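Local atomic coordinates of methyltransferase domain-containing protein (Deinococcus radiodurans, PDB entry 3M33), a protein that is of unknown function but may be a methyltransferase, an enzyme that transfers methyl groups. Residues W159-A173 with M204-L218. Numbering follows the deposited sequence.
Sequences WDIVAEDHVSVLAHA and MPYREERHLVLARQL. With SO4 (sulfate ion), chain I; SO4 (sulfate ion), chain E.
E164 reaches diagonally across two long antiparallel strands, 160-173 and 204-216, to H211 on the same sheet face, and H211 NE2 donates to the anti lone pair of E164 OE2 at 2.7 Å, carboxylate and ring only 15° from coplanar. The H166 ring covers one face of H211 as an offset stack, centroids 4.4 Å apart, while H211 ND1 bonds to V147 N, so the imidazole is fixed in rotation. Farther along, S168 OG gives its hydrogen to E209 OE2 and takes one from R207 NE, which approaches in the guanidinium plane at 2.9 Å.

On the other face, E208 can be followed outward: CB lies 3.8 Å from V169 O; CG, anti to the carbonyl carbon (chi1 -78°), packs against A171 CB; a bend at chi2 then turns CD past a sulfate. OE1 takes both end nitrogens of R210, and OE2 accepts from Y206 OH at 2.6 Å and bonds to H23. Shortened to an alanine, it would probably leave R210 with E35 as its remaining carboxylate mate and Y206 OH without this acceptor. The Y206 ring in turn carries A171 CB over its face, 4.1 Å from the centroid.

Back just before E164, L214 O accepts from both V162 N and A163 N, a classic beta bulge. Strand order 3-2-1-4-5-7-6 marks Rossmann-like methyltransferases, and this pair matches its 7-6 edge, 204-216 being the reversed strand 7 beside 136-142.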
ATOM      1  N   TRP A 159     -18.260   9.670  -1.035  1.00 42.32           N
ATOM      2  CA  TRP A 159     -17.279   9.799  -2.114  1.00 43.86           C
ATOM      3  C   TRP A 159     -17.609   8.880  -3.296  1.00 48.53           C
ATOM      4  O   TRP A 159     -18.183   7.813  -3.109  1.00 54.22           O
ATOM      5  CB  TRP A 159     -15.864   9.514  -1.583  1.00 42.18           C
ATOM      6  CG  TRP A 159     -15.251  10.714  -0.918  1.00 45.33           C
ATOM      7  CD1 TRP A 159     -15.844  11.526   0.014  1.00 46.37           C
ATOM      8  CD2 TRP A 159     -13.942  11.254  -1.145  1.00 41.56           C
ATOM      9  NE1 TRP A 159     -14.988  12.533   0.372  1.00 40.39           N
ATOM     10  CE2 TRP A 159     -13.813  12.391  -0.320  1.00 43.89           C
ATOM     11  CE3 TRP A 159     -12.868  10.891  -1.969  1.00 41.09           C
ATOM     12  CZ2 TRP A 159     -12.652  13.162  -0.290  1.00 40.68           C
ATOM     13  CZ3 TRP A 159     -11.723  11.659  -1.945  1.00 36.08           C
ATOM     14  CH2 TRP A 159     -11.621  12.782  -1.111  1.00 39.02           C
ATOM     15  N   ASP A 160     -17.236   9.295  -4.506  1.00 44.76           N
ATOM     16  CA  ASP A 160     -17.499   8.505  -5.705  1.00 42.89           C
ATOM     17  C   ASP A 160     -16.246   7.796  -6.201  1.00 44.14           C
ATOM     18  O   ASP A 160     -15.160   8.377  -6.221  1.00 40.09           O
ATOM     19  CB  ASP A 160     -17.990   9.402  -6.832  1.00 45.15           C
ATOM     20  CG  ASP A 160     -19.241  10.152  -6.470  1.00 59.22           C
ATOM     21  OD1 ASP A 160     -20.282   9.497  -6.274  1.00 61.68           O
ATOM     22  OD2 ASP A 160     -19.180  11.399  -6.385  1.00 61.96           O
ATOM     23  N   ILE A 161     -16.403   6.552  -6.639  1.00 42.91           N
ATOM     24  CA  ILE A 161     -15.310   5.863  -7.303  1.00 44.73           C
ATOM     25  C   ILE A 161     -15.249   6.331  -8.754  1.00 42.21           C
ATOM     26  O   ILE A 161     -16.247   6.301  -9.460  1.00 42.77           O
ATOM     27  CB  ILE A 161     -15.478   4.341  -7.216  1.00 43.58           C
ATOM     28  CG1 ILE A 161     -15.310   3.886  -5.766  1.00 45.25           C
ATOM     29  CG2 ILE A 161     -14.465   3.637  -8.102  1.00 43.92           C
ATOM     30  CD1 ILE A 161     -15.583   2.419  -5.558  1.00 43.01           C
ATOM     31  N   VAL A 162     -14.093   6.799  -9.196  1.00 38.20           N
ATOM     32  CA  VAL A 162     -13.972   7.211 -10.592  1.00 43.19           C
ATOM     33  C   VAL A 162     -13.186   6.188 -11.428  1.00 38.79           C
ATOM     34  O   VAL A 162     -13.310   6.153 -12.637  1.00 42.93           O
ATOM     35  CB  VAL A 162     -13.405   8.648 -10.748  1.00 39.44           C
ATOM     36  CG1 VAL A 162     -14.262   9.654  -9.975  1.00 39.81           C
ATOM     37  CG2 VAL A 162     -11.984   8.723 -10.302  1.00 36.50           C
ATOM     38  N   ALA A 163     -12.403   5.335 -10.778  1.00 30.88           N
ATOM     39  CA  ALA A 163     -11.698   4.280 -11.495  1.00 33.68           C
ATOM     40  C   ALA A 163     -11.447   3.107 -10.568  1.00 39.72           C
ATOM     41  O   ALA A 163     -11.103   3.287  -9.399  1.00 35.58           O
ATOM     42  CB  ALA A 163     -10.379   4.776 -12.048  1.00 34.31           C
ATOM     43  N   GLU A 164     -11.577   1.901 -11.110  1.00 31.11           N
ATOM     44  CA  GLU A 164     -11.419   0.717 -10.300  1.00 38.84           C
ATOM     45  C   GLU A 164     -10.900  -0.431 -11.150  1.00 35.06           C
ATOM     46  O   GLU A 164     -11.403  -0.672 -12.235  1.00 38.65           O
ATOM     47  CB  GLU A 164     -12.759   0.373  -9.657  1.00 42.71           C
ATOM     48  CG  GLU A 164     -12.720  -0.823  -8.737  1.00 46.29           C
ATOM     49  CD  GLU A 164     -14.009  -0.972  -7.927  1.00 48.92           C
ATOM     50  OE1 GLU A 164     -15.075  -0.506  -8.384  1.00 55.37           O
ATOM     51  OE2 GLU A 164     -13.949  -1.556  -6.829  1.00 43.50           O
ATOM     52  N   ASP A 165      -9.905  -1.146 -10.639  1.00 36.55           N
ATOM     53  CA  ASP A 165      -9.259  -2.245 -11.352  1.00 38.54           C
ATOM     54  C   ASP A 165      -9.166  -3.462 -10.449  1.00 42.15           C
ATOM     55  O   ASP A 165      -8.710  -3.334  -9.318  1.00 38.90           O
ATOM     56  CB  ASP A 165      -7.815  -1.877 -11.646  1.00 41.54           C
ATOM     57  CG  ASP A 165      -7.584  -1.510 -13.057  1.00 62.19           C
ATOM     58  OD1 ASP A 165      -6.631  -2.071 -13.649  1.00 70.03           O
ATOM     59  OD2 ASP A 165      -8.344  -0.649 -13.560  1.00 70.98           O
ATOM     60  N   HIS A 166      -9.526  -4.640 -10.970  1.00 34.04           N
ATOM     61  CA  HIS A 166      -9.325  -5.895 -10.268  1.00 35.93           C
ATOM     62  C   HIS A 166      -8.308  -6.669 -11.084  1.00 34.56           C
ATOM     63  O   HIS A 166      -8.614  -7.152 -12.176  1.00 38.54           O
ATOM     64  CB  HIS A 166     -10.650  -6.673 -10.131  1.00 29.08           C
ATOM     65  CG  HIS A 166     -11.687  -5.944  -9.330  1.00 38.82           C
ATOM     66  ND1 HIS A 166     -11.600  -5.789  -7.962  1.00 33.23           N
ATOM     67  CD2 HIS A 166     -12.833  -5.328  -9.706  1.00 38.80           C
ATOM     68  CE1 HIS A 166     -12.646  -5.105  -7.532  1.00 38.57           C
ATOM     69  NE2 HIS A 166     -13.408  -4.811  -8.570  1.00 38.58           N
ATOM     70  N   VAL A 167      -7.092  -6.759 -10.545  1.00 33.74           N
ATOM     71  CA  VAL A 167      -5.932  -7.259 -11.275  1.00 34.71           C
ATOM     72  C   VAL A 167      -5.465  -8.585 -10.708  1.00 36.57           C
ATOM     73  O   VAL A 167      -5.449  -8.780  -9.484  1.00 34.87           O
ATOM     74  CB  VAL A 167      -4.734  -6.284 -11.129  1.00 46.89           C
ATOM     75  CG1 VAL A 167      -3.638  -6.639 -12.127  1.00 44.96           C
ATOM     76  CG2 VAL A 167      -5.180  -4.857 -11.332  1.00 48.59           C
ATOM     77  N   SER A 168      -5.038  -9.485 -11.586  1.00 33.69           N
ATOM     78  CA  SER A 168      -4.625 -10.823 -11.156  1.00 35.59           C
ATOM     79  C   SER A 168      -3.488 -11.296 -12.063  1.00 37.53           C
ATOM     80  O   SER A 168      -3.617 -11.266 -13.267  1.00 37.27           O
ATOM     81  CB  SER A 168      -5.810 -11.788 -11.264  1.00 37.68           C
ATOM     82  OG  SER A 168      -5.451 -13.102 -10.867  1.00 44.45           O
ATOM     83  N   VAL A 169      -2.376 -11.729 -11.488  1.00 34.40           N
ATOM     84  CA  VAL A 169      -1.216 -12.130 -12.280  1.00 31.61           C
ATOM     85  C   VAL A 169      -0.647 -13.465 -11.791  1.00 34.92           C
ATOM     86  O   VAL A 169      -0.473 -13.677 -10.592  1.00 35.89           O
ATOM     87  CB  VAL A 169      -0.127 -11.046 -12.215  1.00 37.49           C
ATOM     88  CG1 VAL A 169       1.052 -11.410 -13.129  1.00 39.40           C
ATOM     89  CG2 VAL A 169      -0.722  -9.725 -12.639  1.00 42.87           C
ATOM     90  N   LEU A 170      -0.378 -14.382 -12.711  1.00 38.66           N
ATOM     91  CA  LEU A 170       0.181 -15.669 -12.330  1.00 35.92           C
ATOM     92  C   LEU A 170       1.569 -15.468 -11.726  1.00 38.35           C
ATOM     93  O   LEU A 170       2.400 -14.764 -12.293  1.00 39.44           O
ATOM     94  CB  LEU A 170       0.283 -16.589 -13.555  1.00 39.76           C
ATOM     95  CG  LEU A 170       0.870 -17.982 -13.328  1.00 41.83           C
ATOM     96  CD1 LEU A 170      -0.030 -18.778 -12.381  1.00 44.29           C
ATOM     97  CD2 LEU A 170       1.060 -18.738 -14.633  1.00 39.77           C
ATOM     98  N   ALA A 171       1.818 -16.079 -10.574  1.00 40.98           N
ATOM     99  CA  ALA A 171       3.167 -16.112 -10.016  1.00 39.65           C
ATOM    100  C   ALA A 171       3.483 -17.520  -9.533  1.00 40.31           C
ATOM    101  O   ALA A 171       2.585 -18.364  -9.447  1.00 41.91           O
ATOM    102  CB  ALA A 171       3.290 -15.121  -8.867  1.00 35.10           C
ATOM    103  N   HIS A 172       4.754 -17.778  -9.219  1.00 37.07           N
ATOM    104  CA  HIS A 172       5.147 -19.048  -8.595  1.00 43.59           C
ATOM    105  C   HIS A 172       5.971 -18.803  -7.342  1.00 47.17           C
ATOM    106  O   HIS A 172       6.829 -17.912  -7.317  1.00 48.84           O
ATOM    107  CB  HIS A 172       5.976 -19.905  -9.550  1.00 41.98           C
ATOM    108  CG  HIS A 172       5.265 -20.255 -10.817  1.00 48.45           C
ATOM    109  ND1 HIS A 172       4.639 -21.470 -11.007  1.00 46.02           N
ATOM    110  CD2 HIS A 172       5.082 -19.551 -11.957  1.00 39.33           C
ATOM    111  CE1 HIS A 172       4.097 -21.496 -12.211  1.00 40.72           C
ATOM    112  NE2 HIS A 172       4.353 -20.346 -12.809  1.00 50.35           N
ATOM    113  N   ALA A 173       5.698 -19.585  -6.302  1.00 41.44           N
ATOM    114  CA  ALA A 173       6.598 -19.679  -5.155  1.00 40.49           C
ATOM    115  C   ALA A 173       7.622 -20.760  -5.507  1.00 45.97           C
ATOM    116  O   ALA A 173       7.255 -21.922  -5.719  1.00 45.27           O
ATOM    117  CB  ALA A 173       5.835 -20.050  -3.914  1.00 41.26           C
HETATM  118  N   MSE A 204       5.412 -23.649  -7.091  1.00 46.67           N
HETATM  119  CA  MSE A 204       3.962 -23.653  -6.902  1.00 47.87           C
HETATM  120  C   MSE A 204       3.279 -22.404  -7.472  1.00 50.24           C
HETATM  121  O   MSE A 204       3.637 -21.282  -7.107  1.00 45.85           O
HETATM  122  CB  MSE A 204       3.635 -23.763  -5.418  1.00 43.91           C
HETATM  123  CG  MSE A 204       2.195 -24.110  -5.154  1.00 54.69           C
HETATM  124 SE   MSE A 204       1.789 -25.954  -5.661  0.84 69.41          SE
HETATM  125  CE  MSE A 204      -0.147 -25.845  -5.444  1.00 92.57           C
ATOM    126  N   PRO A 205       2.265 -22.600  -8.334  1.00 52.00           N
ATOM    127  CA  PRO A 205       1.532 -21.523  -9.013  1.00 46.35           C
ATOM    128  C   PRO A 205       0.415 -20.919  -8.151  1.00 49.68           C
ATOM    129  O   PRO A 205      -0.315 -21.638  -7.485  1.00 42.32           O
ATOM    130  CB  PRO A 205       0.893 -22.238 -10.202  1.00 52.09           C
ATOM    131  CG  PRO A 205       1.073 -23.741  -9.939  1.00 54.41           C
ATOM    132  CD  PRO A 205       1.655 -23.910  -8.589  1.00 53.22           C
ATOM    133  N   TYR A 206       0.277 -19.597  -8.183  1.00 40.89           N
ATOM    134  CA  TYR A 206      -0.803 -18.925  -7.469  1.00 38.23           C
ATOM    135  C   TYR A 206      -0.993 -17.566  -8.154  1.00 44.97           C
ATOM    136  O   TYR A 206      -0.233 -17.215  -9.073  1.00 43.70           O
ATOM    137  CB  TYR A 206      -0.455 -18.759  -5.973  1.00 37.70           C
ATOM    138  CG  TYR A 206       0.611 -17.722  -5.714  1.00 37.13           C
ATOM    139  CD1 TYR A 206       0.267 -16.431  -5.318  1.00 36.63           C
ATOM    140  CD2 TYR A 206       1.965 -18.021  -5.880  1.00 41.61           C
ATOM    141  CE1 TYR A 206       1.238 -15.462  -5.089  1.00 34.19           C
ATOM    142  CE2 TYR A 206       2.952 -17.047  -5.655  1.00 39.79           C
ATOM    143  CZ  TYR A 206       2.571 -15.769  -5.263  1.00 38.89           C
ATOM    144  OH  TYR A 206       3.513 -14.791  -5.046  1.00 37.78           O
ATOM    145  N   ARG A 207      -1.997 -16.804  -7.731  1.00 37.55           N
ATOM    146  CA  ARG A 207      -2.246 -15.511  -8.352  1.00 38.17           C
ATOM    147  C   ARG A 207      -1.844 -14.379  -7.417  1.00 41.93           C
ATOM    148  O   ARG A 207      -2.208 -14.376  -6.258  1.00 35.37           O
ATOM    149  CB  ARG A 207      -3.718 -15.365  -8.725  1.00 37.97           C
ATOM    150  CG  ARG A 207      -4.227 -16.484  -9.606  1.00 45.93           C
ATOM    151  CD  ARG A 207      -3.633 -16.385 -11.007  1.00 59.57           C
ATOM    152  NE  ARG A 207      -4.538 -15.667 -11.894  1.00 73.50           N
ATOM    153  CZ  ARG A 207      -5.050 -16.176 -13.006  1.00 83.03           C
ATOM    154  NH1 ARG A 207      -5.883 -15.448 -13.741  1.00 87.47           N
ATOM    155  NH2 ARG A 207      -4.723 -17.407 -13.381  1.00 85.71           N
ATOM    156  N   GLU A 208      -1.070 -13.429  -7.913  1.00 39.53           N
ATOM    157  CA  GLU A 208      -0.889 -12.191  -7.175  1.00 38.31           C
ATOM    158  C   GLU A 208      -2.029 -11.282  -7.611  1.00 34.21           C
ATOM    159  O   GLU A 208      -2.170 -10.988  -8.792  1.00 36.20           O
ATOM    160  CB  GLU A 208       0.468 -11.558  -7.528  1.00 38.32           C
ATOM    161  CG  GLU A 208       1.672 -12.207  -6.840  1.00 35.60           C
ATOM    162  CD  GLU A 208       1.818 -11.771  -5.384  1.00 38.90           C
ATOM    163  OE1 GLU A 208       1.133 -10.795  -4.981  1.00 40.45           O
ATOM    164  OE2 GLU A 208       2.622 -12.392  -4.649  1.00 41.52           O
ATOM    165  N   GLU A 209      -2.843 -10.823  -6.675  1.00 35.95           N
ATOM    166  CA  GLU A 209      -4.012 -10.042  -7.053  1.00 36.96           C
ATOM    167  C   GLU A 209      -4.062  -8.692  -6.348  1.00 36.58           C
ATOM    168  O   GLU A 209      -3.625  -8.562  -5.215  1.00 35.46           O
ATOM    169  CB  GLU A 209      -5.291 -10.859  -6.805  1.00 35.29           C
ATOM    170  CG  GLU A 209      -5.174 -12.264  -7.359  1.00 36.30           C
ATOM    171  CD  GLU A 209      -6.500 -13.013  -7.433  1.00 34.81           C
ATOM    172  OE1 GLU A 209      -7.229 -13.056  -6.427  1.00 39.34           O
ATOM    173  OE2 GLU A 209      -6.804 -13.553  -8.512  1.00 38.21           O
ATOM    174  N   ARG A 210      -4.594  -7.681  -7.028  1.00 30.55           N
ATOM    175  CA  ARG A 210      -4.661  -6.341  -6.458  1.00 37.78           C
ATOM    176  C   ARG A 210      -5.996  -5.680  -6.776  1.00 36.87           C
ATOM    177  O   ARG A 210      -6.609  -5.973  -7.795  1.00 34.59           O
ATOM    178  CB  ARG A 210      -3.525  -5.464  -6.990  1.00 35.89           C
ATOM    179  CG  ARG A 210      -2.130  -6.034  -6.773  1.00 25.97           C
ATOM    180  CD  ARG A 210      -1.624  -5.864  -5.320  1.00 26.72           C
ATOM    181  NE  ARG A 210      -0.222  -6.274  -5.235  1.00 34.14           N
ATOM    182  CZ  ARG A 210       0.169  -7.537  -5.108  1.00 40.70           C
ATOM    183  NH1 ARG A 210      -0.750  -8.497  -5.043  1.00 36.10           N
ATOM    184  NH2 ARG A 210       1.465  -7.851  -5.071  1.00 36.58           N
ATOM    185  N   HIS A 211      -6.430  -4.783  -5.898  1.00 33.05           N
ATOM    186  CA  HIS A 211      -7.661  -4.027  -6.093  1.00 32.54           C
ATOM    187  C   HIS A 211      -7.311  -2.545  -6.086  1.00 32.43           C
ATOM    188  O   HIS A 211      -6.995  -1.997  -5.037  1.00 32.28           O
ATOM    189  CB  HIS A 211      -8.616  -4.320  -4.929  1.00 28.66           C
ATOM    190  CG  HIS A 211      -9.955  -3.661  -5.047  1.00 32.16           C
ATOM    191  ND1 HIS A 211     -10.848  -3.610  -3.994  1.00 36.89           N
ATOM    192  CD2 HIS A 211     -10.569  -3.051  -6.089  1.00 33.90           C
ATOM    193  CE1 HIS A 211     -11.948  -2.990  -4.383  1.00 38.24           C
ATOM    194  NE2 HIS A 211     -11.802  -2.631  -5.644  1.00 36.05           N
ATOM    195  N   LEU A 212      -7.370  -1.891  -7.243  1.00 34.06           N
ATOM    196  CA  LEU A 212      -7.045  -0.466  -7.326  1.00 32.97           C
ATOM    197  C   LEU A 212      -8.302   0.369  -7.286  1.00 37.12           C
ATOM    198  O   LEU A 212      -9.277   0.049  -7.967  1.00 32.92           O
ATOM    199  CB  LEU A 212      -6.313  -0.141  -8.629  1.00 35.02           C
ATOM    200  CG  LEU A 212      -4.863  -0.525  -8.869  1.00 46.78           C
ATOM    201  CD1 LEU A 212      -4.677  -2.031  -8.829  1.00 54.17           C
ATOM    202  CD2 LEU A 212      -4.414   0.030 -10.220  1.00 47.51           C
ATOM    203  N   VAL A 213      -8.272   1.458  -6.521  1.00 30.91           N
ATOM    204  CA  VAL A 213      -9.431   2.325  -6.397  1.00 32.64           C
ATOM    205  C   VAL A 213      -8.986   3.780  -6.436  1.00 34.70           C
ATOM    206  O   VAL A 213      -8.123   4.195  -5.664  1.00 38.68           O
ATOM    207  CB  VAL A 213     -10.213   2.057  -5.068  1.00 33.83           C
ATOM    208  CG1 VAL A 213     -11.328   3.061  -4.873  1.00 31.00           C
ATOM    209  CG2 VAL A 213     -10.779   0.651  -5.047  1.00 33.61           C
ATOM    210  N   LEU A 214      -9.561   4.546  -7.352  1.00 29.70           N
ATOM    211  CA  LEU A 214      -9.392   5.991  -7.350  1.00 30.76           C
ATOM    212  C   LEU A 214     -10.774   6.578  -7.106  1.00 36.08           C
ATOM    213  O   LEU A 214     -11.740   6.219  -7.786  1.00 34.14           O
ATOM    214  CB  LEU A 214      -8.852   6.456  -8.709  1.00 37.27           C
ATOM    215  CG  LEU A 214      -8.666   7.963  -8.912  1.00 37.40           C
ATOM    216  CD1 LEU A 214      -7.613   8.465  -7.941  1.00 31.90           C
ATOM    217  CD2 LEU A 214      -8.240   8.271 -10.339  1.00 31.80           C
ATOM    218  N   ALA A 215     -10.880   7.458  -6.122  1.00 36.40           N
ATOM    219  CA  ALA A 215     -12.170   8.022  -5.748  1.00 33.52           C
ATOM    220  C   ALA A 215     -12.065   9.533  -5.588  1.00 42.23           C
ATOM    221  O   ALA A 215     -10.969  10.081  -5.432  1.00 35.54           O
ATOM    222  CB  ALA A 215     -12.655   7.390  -4.449  1.00 31.64           C
ATOM    223  N   ARG A 216     -13.206  10.208  -5.621  1.00 39.46           N
ATOM    224  CA  ARG A 216     -13.232  11.636  -5.384  1.00 40.29           C
ATOM    225  C   ARG A 216     -14.663  12.031  -5.034  1.00 47.68           C
ATOM    226  O   ARG A 216     -15.614  11.308  -5.355  1.00 46.52           O
ATOM    227  CB  ARG A 216     -12.706  12.374  -6.614  1.00 46.56           C
ATOM    228  CG  ARG A 216     -13.600  13.471  -7.140  1.00 64.19           C
ATOM    229  CD  ARG A 216     -13.272  13.784  -8.605  1.00 70.57           C
ATOM    230  NE  ARG A 216     -12.192  14.754  -8.738  1.00 75.20           N
ATOM    231  CZ  ARG A 216     -11.725  15.185  -9.905  1.00 90.60           C
ATOM    232  NH1 ARG A 216     -12.242  14.718 -11.036  1.00 97.10           N
ATOM    233  NH2 ARG A 216     -10.742  16.079  -9.942  1.00 91.03           N
ATOM    234  N   GLN A 217     -14.836  13.149  -4.342  1.00 44.22           N
ATOM    235  CA  GLN A 217     -16.194  13.589  -4.073  1.00 48.55           C
ATOM    236  C   GLN A 217     -16.653  14.516  -5.182  1.00 54.40           C
ATOM    237  O   GLN A 217     -16.195  15.654  -5.275  1.00 58.00           O
ATOM    238  CB  GLN A 217     -16.320  14.276  -2.723  1.00 47.00           C
ATOM    239  CG  GLN A 217     -17.768  14.525  -2.355  1.00 61.41           C
ATOM    240  CD  GLN A 217     -17.933  14.990  -0.932  1.00 69.44           C
ATOM    241  OE1 GLN A 217     -17.330  15.982  -0.513  1.00 73.92           O
ATOM    242  NE2 GLN A 217     -18.755  14.275  -0.174  1.00 69.87           N
ATOM    243  N   LEU A 218     -17.533  14.007  -6.040  1.00 52.75           N
ATOM    244  CA  LEU A 218     -18.081  14.791  -7.139  1.00 57.13           C
ATOM    245  C   LEU A 218     -19.264  15.616  -6.639  1.00 58.09           C
ATOM    246  O   LEU A 218     -19.436  16.763  -7.041  1.00 63.44           O
ATOM    247  CB  LEU A 218     -18.530  13.869  -8.274  1.00 63.09           C
ATOM    248  CG  LEU A 218     -17.496  12.911  -8.869  1.00 66.37           C
ATOM    249  CD1 LEU A 218     -18.176  11.730  -9.524  1.00 68.12           C
ATOM    250  CD2 LEU A 218     -16.606  13.632  -9.857  1.00 71.44           C
TER
HETATM  251  S   SO4 I 230       4.674  -9.100  -6.139  0.50 63.78           S
HETATM  252  O1  SO4 I 230       5.177  -7.727  -6.197  0.50 62.66           O
HETATM  253  O2  SO4 I 230       4.224  -9.435  -4.790  0.50 59.49           O
HETATM  254  O3  SO4 I 230       3.561  -9.236  -7.072  0.50 63.66           O
HETATM  255  O4  SO4 I 230       5.745 -10.021  -6.502  0.50 68.43           O
HETATM  256  S   SO4 E 226      -3.562 -20.993 -10.360  0.50 84.09           S
HETATM  257  O1  SO4 E 226      -4.044 -19.739 -10.940  0.50 78.71           O
HETATM  258  O2  SO4 E 226      -2.122 -21.109 -10.569  0.50 77.90           O
HETATM  259  O3  SO4 E 226      -3.848 -21.023  -8.926  0.50 82.07           O
HETATM  260  O4  SO4 E 226      -4.222 -22.122 -11.015  0.50 86.01           O